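C-di-GMP synthase (Capnocytophaga granulosa, PDB 6WT9) synthesises the second messenger 3',3'-c-di-GMP from two molecules of GTP as the signalling enzyme of a CBASS defence system against bacteriophage. Local coordinates at residues 233-238 with 244-249; 276-281 with 292-297. All blocks are in the same frame, centred on the assembly; numbering follows the deposited sequence.

Both interactions belong to the helical part of the chain that follows the nucleotidyltransferase sheet, and their centres lie about 12 Å apart on the same side of the protein's centre. They come in series: interaction 1 joins helix 228-241 to the start of helix 245-259, and interaction 2, further along, joins the loop after helix 268-276 to helix 291-304. R238 links them directly, its NH1 lying 2.6 Å from O of Y276 and its guanidinium forming a cation-pi contact with the Y276 ring. M249, a selenomethionine within segment 244-249, touches both I278 and L295 of interaction 2. Together they join helices 228-241, 245-259 and 291-304 within the helical part beside the sheet.

Interaction 1 (233-238 with 244-249); sequences QRINKR and GRLKKM
L246 pushes its CD2 methyl into the side of helix 228-241, between the backbone of I235 and the aliphatic base of R238, and makes the close-packed half of this contact. CD2 lies 3.6 Å from O of I235 and 3.8 Å from CB of R238, with CG2 of I235 further off at 4.3 Å. With chi1 at 173°, L246 holds CG opposite its backbone N, which carries the isobutyl group across the gap, at about a right angle to the R238 side chain. Helix 268-276 adds to this buried side, N272 touching I235 and C275 touching L246.

The two helices are consecutive, joined by a short turn, and pack as an angled pair in the helical part that follows the nucleotidyltransferase sheet: G244 is the N-cap of the second, and the short segments run at 116°, 9.3 Å apart at closest approach.

The other half is polar and more open. K247 reaches back with an extended chain and donates from NZ to OD1 of N236 at 3.0 Å, coming from above the amide plane, 39° out of it. A water bridges the same ammonium group to O of N236, tying it to both the side chain and the backbone of that asparagine. Weak bonds to the carbonyls of T88 and M87, from K247 NZ and N236 ND2 respectively, connect this pair to the end of helix 85-88.

Interaction 2 (276-281 with 292-297); sequences YNIEKN and VPILYE
This is a small, wholly apolar contact in which a loop residue packs against the flank of a helix. The loop follows helix 268-276 and leads, after a further turn of chain, into helix 291-304, so the contact draws the outgoing connection against the helix that it feeds. Only about 103 Å² is buried between the segments, and on the loop side I278 supplies all of it.

I278 points its side chain at the helix and uses both its methyls, one for each partner. The delta methyl, CD1, meets CD2 of L295 at 4.0 Å, while the branch methyl, CG2, faces CG2 of I294 at 4.2 Å. The branching at CB separates the two arms, and chi1 of -58°, with CG1 anti to the carbonyl carbon and CG2 anti to the backbone N, aims them at L295 and I294. CD1 continues the longer arm, chi2 being close to 180°.

L295 starts out along the helix flank rather than straight at the loop, yet its CD2 comes round to the isoleucine, and the two side chains cross at about a right angle. I294, by contrast, leaves its helix toward the loop and touches I278 with its CG2 branch. These methyl-to-methyl distances are those of ordinary van der Waals contact, and the nearest CA atoms, those of I278 and L295, remain 8.5 Å apart, so side chains alone span the gap.

Y283, from the intervening loop, touches both I278 and I294. On the L295 side, M249 and F252 of helix 245-259 extend the apolar cluster, while Y296 turns to helix 327-347, placing helix 291-304 between that helix and the 276-281 loop.

Interaction 1 (233-238 with 244-249)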
ATOM      1  N   GLN A 233       5.566   8.193  -6.493  1.00 17.14           N
ATOM      2  CA  GLN A 233       5.850   9.623  -6.545  1.00 16.01           C
ATOM      3  C   GLN A 233       4.570  10.440  -6.680  1.00 16.58           C
ATOM      4  O   GLN A 233       4.458  11.526  -6.100  1.00 17.43           O
ATOM      5  CB  GLN A 233       6.817   9.918  -7.693  1.00 23.73           C
ATOM      6  CG  GLN A 233       7.491  11.277  -7.615  1.00 35.08           C
ATOM      7  CD  GLN A 233       6.701  12.368  -8.311  1.00 44.71           C
ATOM      8  OE1 GLN A 233       6.120  12.144  -9.374  1.00 49.00           O
ATOM      9  NE2 GLN A 233       6.674  13.557  -7.715  1.00 45.81           N
ATOM     10  N   ARG A 234       3.586   9.931  -7.427  1.00 14.48           N
ATOM     11  CA  ARG A 234       2.334  10.664  -7.588  1.00 13.75           C
ATOM     12  C   ARG A 234       1.515  10.670  -6.301  1.00 16.86           C
ATOM     13  O   ARG A 234       0.884  11.681  -5.970  1.00 13.24           O
ATOM     14  CB  ARG A 234       1.522  10.080  -8.746  1.00  9.61           C
ATOM     15  CG  ARG A 234       1.969  10.588 -10.111  1.00 10.06           C
ATOM     16  CD  ARG A 234       1.084  10.086 -11.244  1.00 14.03           C
ATOM     17  NE  ARG A 234       1.436  10.730 -12.508  1.00 16.08           N
ATOM     18  CZ  ARG A 234       0.932  10.399 -13.693  1.00 14.11           C
ATOM     19  NH1 ARG A 234       0.047   9.417 -13.793  1.00  7.95           N
ATOM     20  NH2 ARG A 234       1.321  11.049 -14.780  1.00 13.14           N
ATOM     21  N   ILE A 235       1.517   9.559  -5.559  1.00 14.86           N
ATOM     22  CA  ILE A 235       0.774   9.507  -4.303  1.00 14.71           C
ATOM     23  C   ILE A 235       1.403  10.437  -3.271  1.00 18.08           C
ATOM     24  O   ILE A 235       0.705  11.192  -2.584  1.00 18.73           O
ATOM     25  CB  ILE A 235       0.695   8.060  -3.783  1.00 15.29           C
ATOM     26  CG1 ILE A 235      -0.154   7.198  -4.717  1.00 21.24           C
ATOM     27  CG2 ILE A 235       0.125   8.027  -2.370  1.00 10.33           C
ATOM     28  CD1 ILE A 235      -0.235   5.746  -4.296  1.00 17.64           C
ATOM     29  N   ASN A 236       2.733  10.396  -3.146  1.00 16.17           N
ATOM     30  CA  ASN A 236       3.413  11.250  -2.177  1.00 15.96           C
ATOM     31  C   ASN A 236       3.279  12.726  -2.528  1.00 13.42           C
ATOM     32  O   ASN A 236       3.169  13.568  -1.630  1.00 17.51           O
ATOM     33  CB  ASN A 236       4.892  10.869  -2.081  1.00 18.53           C
ATOM     34  CG  ASN A 236       5.106   9.549  -1.370  1.00 15.60           C
ATOM     35  OD1 ASN A 236       4.280   9.130  -0.559  1.00 15.98           O
ATOM     36  ND2 ASN A 236       6.220   8.889  -1.665  1.00 12.52           N
ATOM     37  N   LYS A 237       3.279  13.058  -3.819  1.00 18.75           N
ATOM     38  CA  LYS A 237       3.206  14.459  -4.218  1.00 21.78           C
ATOM     39  C   LYS A 237       1.824  15.037  -3.932  1.00 20.56           C
ATOM     40  O   LYS A 237       1.702  16.117  -3.343  1.00 14.19           O
ATOM     41  CB  LYS A 237       3.567  14.598  -5.697  1.00 27.51           C
ATOM     42  CG  LYS A 237       3.928  16.011  -6.132  1.00 38.05           C
ATOM     43  CD  LYS A 237       2.774  16.682  -6.858  1.00 43.18           C
ATOM     44  CE  LYS A 237       3.206  17.990  -7.502  1.00 45.58           C
ATOM     45  NZ  LYS A 237       3.748  18.943  -6.497  1.00 47.29           N
ATOM     46  N   ARG A 238       0.768  14.321  -4.330  1.00 16.13           N
ATOM     47  CA  ARG A 238      -0.584  14.816  -4.098  1.00 18.97           C
ATOM     48  C   ARG A 238      -0.925  14.848  -2.614  1.00 24.88           C
ATOM     49  O   ARG A 238      -1.664  15.733  -2.168  1.00 19.96           O
ATOM     50  CB  ARG A 238      -1.598  13.956  -4.851  1.00 14.70           C
ATOM     51  CG  ARG A 238      -3.001  14.549  -4.894  1.00 20.68           C
ATOM     52  CD  ARG A 238      -3.832  13.874  -5.966  1.00 31.90           C
ATOM     53  NE  ARG A 238      -4.963  14.696  -6.383  1.00 43.10           N
ATOM     54  CZ  ARG A 238      -5.667  14.486  -7.489  1.00 49.04           C
ATOM     55  NH1 ARG A 238      -5.350  13.481  -8.293  1.00 48.82           N
ATOM     56  NH2 ARG A 238      -6.682  15.284  -7.797  1.00 51.62           N
ATOM     57  N   GLY A 244      -1.223  15.624   3.714  1.00 18.33           N
ATOM     58  CA  GLY A 244      -1.437  14.278   4.199  1.00 16.23           C
ATOM     59  C   GLY A 244      -2.848  13.747   4.071  1.00  9.68           C
ATOM     60  O   GLY A 244      -3.095  12.602   4.470  1.00  7.89           O
ATOM     61  N   ARG A 245      -3.779  14.527   3.518  1.00 13.74           N
ATOM     62  CA  ARG A 245      -5.178  14.102   3.495  1.00 15.90           C
ATOM     63  C   ARG A 245      -5.408  12.922   2.556  1.00 11.91           C
ATOM     64  O   ARG A 245      -6.250  12.062   2.844  1.00 14.47           O
ATOM     65  CB  ARG A 245      -6.075  15.276   3.105  1.00 12.76           C
ATOM     66  CG  ARG A 245      -6.236  16.317   4.204  1.00 18.91           C
ATOM     67  CD  ARG A 245      -6.846  17.597   3.659  1.00 25.75           C
ATOM     68  NE  ARG A 245      -7.136  18.571   4.707  1.00 26.41           N
ATOM     69  CZ  ARG A 245      -6.266  19.472   5.150  1.00 24.69           C
ATOM     70  NH1 ARG A 245      -5.045  19.526   4.638  1.00 25.20           N
ATOM     71  NH2 ARG A 245      -6.619  20.319   6.106  1.00 22.12           N
ATOM     72  N   LEU A 246      -4.682  12.861   1.437  1.00  8.92           N
ATOM     73  CA  LEU A 246      -4.841  11.734   0.521  1.00  9.93           C
ATOM     74  C   LEU A 246      -4.480  10.416   1.195  1.00 10.13           C
ATOM     75  O   LEU A 246      -5.159   9.401   0.999  1.00 12.04           O
ATOM     76  CB  LEU A 246      -3.985  11.944  -0.729  1.00 11.60           C
ATOM     77  CG  LEU A 246      -3.928  10.750  -1.688  1.00 12.16           C
ATOM     78  CD1 LEU A 246      -5.307  10.451  -2.264  1.00 10.55           C
ATOM     79  CD2 LEU A 246      -2.918  10.981  -2.798  1.00 11.09           C
ATOM     80  N   LYS A 247      -3.416  10.410   2.001  1.00 10.87           N
ATOM     81  CA  LYS A 247      -3.006   9.174   2.658  1.00  4.54           C
ATOM     82  C   LYS A 247      -3.966   8.784   3.773  1.00  8.72           C
ATOM     83  O   LYS A 247      -4.173   7.590   4.013  1.00 13.15           O
ATOM     84  CB  LYS A 247      -1.582   9.308   3.194  1.00  7.29           C
ATOM     85  CG  LYS A 247      -0.537   9.492   2.103  1.00 12.75           C
ATOM     86  CD  LYS A 247       0.866   9.586   2.679  1.00 17.12           C
ATOM     87  CE  LYS A 247       1.879   9.911   1.596  1.00 17.04           C
ATOM     88  NZ  LYS A 247       3.268   9.913   2.130  1.00 10.94           N
ATOM     89  N   LYS A 248      -4.560   9.764   4.461  1.00  5.68           N
ATOM     90  CA  LYS A 248      -5.577   9.447   5.459  1.00  9.67           C
ATOM     91  C   LYS A 248      -6.735   8.681   4.833  1.00 11.37           C
ATOM     92  O   LYS A 248      -7.200   7.676   5.383  1.00 13.76           O
ATOM     93  CB  LYS A 248      -6.083  10.726   6.131  1.00  3.78           C
ATOM     94  CG  LYS A 248      -5.215  11.231   7.271  1.00  6.48           C
ATOM     95  CD  LYS A 248      -5.889  12.385   7.996  1.00 14.47           C
ATOM     96  CE  LYS A 248      -5.031  12.902   9.137  1.00 21.61           C
ATOM     97  NZ  LYS A 248      -3.730  13.431   8.647  1.00 25.47           N
HETATM   98  N   MSE A 249      -7.210   9.140   3.680  1.00  7.52           N
HETATM   99  CA  MSE A 249      -8.310   8.480   2.990  1.00 10.42           C
HETATM  100  C   MSE A 249      -7.926   7.074   2.542  1.00 11.91           C
HETATM  101  O   MSE A 249      -8.714   6.138   2.678  1.00 12.64           O
HETATM  102  CB  MSE A 249      -8.761   9.310   1.786  1.00 11.64           C
HETATM  103  CG  MSE A 249      -9.498  10.586   2.155  1.00 17.92           C
HETATM  104 SE   MSE A 249     -10.291  11.475   0.606  0.59 15.88          SE
HETATM  105  CE  MSE A 249      -8.657  11.891  -0.363  1.00  2.51           C
TER
HETATM  106  O   HOH W   1       3.793  12.787   0.995  1.00 32.99           O

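Interaction 2 (276-281 with 292-297)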
ATOM      1  N   TYR A 276      -6.905   8.725  -5.289  1.00 12.78           N
ATOM      2  CA  TYR A 276      -6.151   9.633  -6.145  1.00  9.91           C
ATOM      3  C   TYR A 276      -7.032  10.300  -7.192  1.00 10.12           C
ATOM      4  O   TYR A 276      -6.688  11.382  -7.679  1.00 11.73           O
ATOM      5  CB  TYR A 276      -5.009   8.871  -6.825  1.00 10.94           C
ATOM      6  CG  TYR A 276      -4.040   9.738  -7.596  1.00 11.37           C
ATOM      7  CD1 TYR A 276      -3.041  10.446  -6.940  1.00  9.62           C
ATOM      8  CD2 TYR A 276      -4.113   9.835  -8.982  1.00 10.99           C
ATOM      9  CE1 TYR A 276      -2.147  11.234  -7.637  1.00 17.03           C
ATOM     10  CE2 TYR A 276      -3.223  10.622  -9.690  1.00 16.15           C
ATOM     11  CZ  TYR A 276      -2.242  11.319  -9.012  1.00 19.42           C
ATOM     12  OH  TYR A 276      -1.350  12.105  -9.708  1.00 17.53           O
ATOM     13  N   ASN A 277      -8.162   9.683  -7.543  1.00  9.17           N
ATOM     14  CA  ASN A 277      -9.067  10.263  -8.527  1.00 12.95           C
ATOM     15  C   ASN A 277      -9.862  11.438  -7.971  1.00 15.53           C
ATOM     16  O   ASN A 277     -10.355  12.259  -8.752  1.00 15.12           O
ATOM     17  CB  ASN A 277     -10.017   9.185  -9.052  1.00 14.87           C
ATOM     18  CG  ASN A 277     -10.996   9.717 -10.080  1.00 16.55           C
ATOM     19  OD1 ASN A 277     -12.112  10.107  -9.742  1.00 20.05           O
ATOM     20  ND2 ASN A 277     -10.583   9.734 -11.343  1.00  9.89           N
ATOM     21  N   ILE A 278      -9.992  11.545  -6.648  1.00 12.24           N
ATOM     22  CA  ILE A 278     -10.761  12.633  -6.053  1.00 11.85           C
ATOM     23  C   ILE A 278     -10.048  13.956  -6.298  1.00 14.00           C
ATOM     24  O   ILE A 278      -8.845  14.091  -6.038  1.00 11.32           O
ATOM     25  CB  ILE A 278     -10.973  12.389  -4.553  1.00 14.00           C
ATOM     26  CG1 ILE A 278     -11.678  11.051  -4.325  1.00 14.60           C
ATOM     27  CG2 ILE A 278     -11.765  13.538  -3.935  1.00 12.97           C
ATOM     28  CD1 ILE A 278     -11.798  10.665  -2.865  1.00 13.11           C
ATOM     29  N   GLU A 279     -10.793  14.943  -6.791  1.00 15.58           N
ATOM     30  CA  GLU A 279     -10.215  16.250  -7.073  1.00 20.59           C
ATOM     31  C   GLU A 279      -9.764  16.929  -5.785  1.00 18.68           C
ATOM     32  O   GLU A 279     -10.438  16.854  -4.754  1.00 19.42           O
ATOM     33  CB  GLU A 279     -11.227  17.127  -7.811  1.00 29.08           C
ATOM     34  CG  GLU A 279     -11.614  16.590  -9.182  1.00 39.60           C
ATOM     35  CD  GLU A 279     -12.652  17.450  -9.882  1.00 51.44           C
ATOM     36  OE1 GLU A 279     -13.090  18.460  -9.292  1.00 57.19           O
ATOM     37  OE2 GLU A 279     -13.031  17.113 -11.024  1.00 55.92           O
ATOM     38  N   LYS A 280      -8.607  17.594  -5.855  1.00 21.23           N
ATOM     39  CA  LYS A 280      -8.016  18.202  -4.665  1.00 23.42           C
ATOM     40  C   LYS A 280      -8.941  19.241  -4.046  1.00 24.55           C
ATOM     41  O   LYS A 280      -9.049  19.331  -2.818  1.00 25.51           O
ATOM     42  CB  LYS A 280      -6.674  18.841  -5.017  1.00 29.41           C
ATOM     43  CG  LYS A 280      -5.595  17.867  -5.449  1.00 42.53           C
ATOM     44  CD  LYS A 280      -4.509  18.588  -6.230  1.00 50.77           C
ATOM     45  CE  LYS A 280      -4.086  19.871  -5.530  1.00 58.42           C
ATOM     46  NZ  LYS A 280      -3.120  20.658  -6.346  1.00 62.78           N
ATOM     47  N   ASN A 281      -9.616  20.037  -4.880  1.00 18.86           N
ATOM     48  CA  ASN A 281     -10.446  21.128  -4.381  1.00 28.97           C
ATOM     49  C   ASN A 281     -11.646  20.650  -3.575  1.00 29.22           C
ATOM     50  O   ASN A 281     -12.299  21.475  -2.928  1.00 31.74           O
ATOM     51  CB  ASN A 281     -10.926  21.999  -5.544  1.00 35.03           C
ATOM     52  CG  ASN A 281     -11.729  21.220  -6.565  1.00 43.63           C
ATOM     53  OD1 ASN A 281     -12.933  21.014  -6.403  1.00 46.48           O
ATOM     54  ND2 ASN A 281     -11.066  20.780  -7.627  1.00 46.32           N
ATOM     55  N   VAL A 292     -14.694  11.436   5.542  1.00 10.79           N
ATOM     56  CA  VAL A 292     -15.601  10.295   5.417  1.00 11.57           C
ATOM     57  C   VAL A 292     -16.756  10.630   4.475  1.00 15.84           C
ATOM     58  O   VAL A 292     -17.030   9.838   3.561  1.00 16.12           O
ATOM     59  CB  VAL A 292     -16.106   9.828   6.793  1.00  8.39           C
ATOM     60  CG1 VAL A 292     -17.142   8.724   6.634  1.00  7.41           C
ATOM     61  CG2 VAL A 292     -14.943   9.349   7.647  1.00  8.05           C
ATOM     62  N   PRO A 293     -17.463  11.759   4.634  1.00 14.41           N
ATOM     63  CA  PRO A 293     -18.492  12.100   3.633  1.00 16.91           C
ATOM     64  C   PRO A 293     -17.928  12.297   2.237  1.00 17.54           C
ATOM     65  O   PRO A 293     -18.629  12.050   1.248  1.00 12.88           O
ATOM     66  CB  PRO A 293     -19.101  13.401   4.177  1.00 17.56           C
ATOM     67  CG  PRO A 293     -18.788  13.392   5.627  1.00 18.60           C
ATOM     68  CD  PRO A 293     -17.464  12.724   5.751  1.00 12.64           C
ATOM     69  N   ILE A 294     -16.673  12.739   2.130  1.00 16.38           N
ATOM     70  CA  ILE A 294     -16.053  12.922   0.823  1.00 19.37           C
ATOM     71  C   ILE A 294     -15.757  11.572   0.179  1.00 20.44           C
ATOM     72  O   ILE A 294     -15.952  11.389  -1.029  1.00 19.50           O
ATOM     73  CB  ILE A 294     -14.790  13.788   0.961  1.00 17.72           C
ATOM     74  CG1 ILE A 294     -15.189  15.209   1.361  1.00 16.67           C
ATOM     75  CG2 ILE A 294     -13.981  13.785  -0.330  1.00 19.80           C
ATOM     76  CD1 ILE A 294     -14.039  16.061   1.807  1.00 16.34           C
ATOM     77  N   LEU A 295     -15.290  10.605   0.971  1.00 19.92           N
ATOM     78  CA  LEU A 295     -15.113   9.253   0.452  1.00 16.51           C
ATOM     79  C   LEU A 295     -16.453   8.632   0.080  1.00 15.06           C
ATOM     80  O   LEU A 295     -16.550   7.883  -0.900  1.00 12.35           O
ATOM     81  CB  LEU A 295     -14.384   8.386   1.478  1.00 14.72           C
ATOM     82  CG  LEU A 295     -12.886   8.656   1.619  1.00 16.19           C
ATOM     83  CD1 LEU A 295     -12.296   7.862   2.770  1.00 12.23           C
ATOM     84  CD2 LEU A 295     -12.171   8.323   0.318  1.00 23.74           C
ATOM     85  N   TYR A 296     -17.500   8.936   0.849  1.00 14.04           N
ATOM     86  CA  TYR A 296     -18.829   8.434   0.516  1.00 16.73           C
ATOM     87  C   TYR A 296     -19.294   8.972  -0.832  1.00 20.24           C
ATOM     88  O   TYR A 296     -19.807   8.220  -1.670  1.00 16.49           O
ATOM     89  CB  TYR A 296     -19.824   8.806   1.616  1.00 17.33           C
ATOM     90  CG  TYR A 296     -21.254   8.449   1.284  1.00 20.96           C
ATOM     91  CD1 TYR A 296     -21.721   7.152   1.453  1.00 26.56           C
ATOM     92  CD2 TYR A 296     -22.135   9.403   0.796  1.00 18.05           C
ATOM     93  CE1 TYR A 296     -23.024   6.816   1.148  1.00 24.55           C
ATOM     94  CE2 TYR A 296     -23.441   9.078   0.489  1.00 23.74           C
ATOM     95  CZ  TYR A 296     -23.879   7.785   0.667  1.00 27.91           C
ATOM     96  OH  TYR A 296     -25.176   7.455   0.363  1.00 36.35           O
ATOM     97  N   GLU A 297     -19.125  10.277  -1.057  1.00 22.53           N
ATOM     98  CA  GLU A 297     -19.563  10.872  -2.317  1.00 21.72           C
ATOM     99  C   GLU A 297     -18.807  10.282  -3.500  1.00 17.25           C
ATOM    100  O   GLU A 297     -19.398  10.014  -4.553  1.00 18.55           O
ATOM    101  CB  GLU A 297     -19.382  12.389  -2.281  1.00 25.42           C
ATOM    102  CG  GLU A 297     -19.933  13.090  -3.511  1.00 43.46           C
ATOM    103  CD  GLU A 297     -19.235  14.400  -3.807  1.00 55.89           C
ATOM    104  OE1 GLU A 297     -19.092  14.738  -5.000  1.00 64.55           O
ATOM    105  OE2 GLU A 297     -18.825  15.088  -2.849  1.00 60.28           O
TER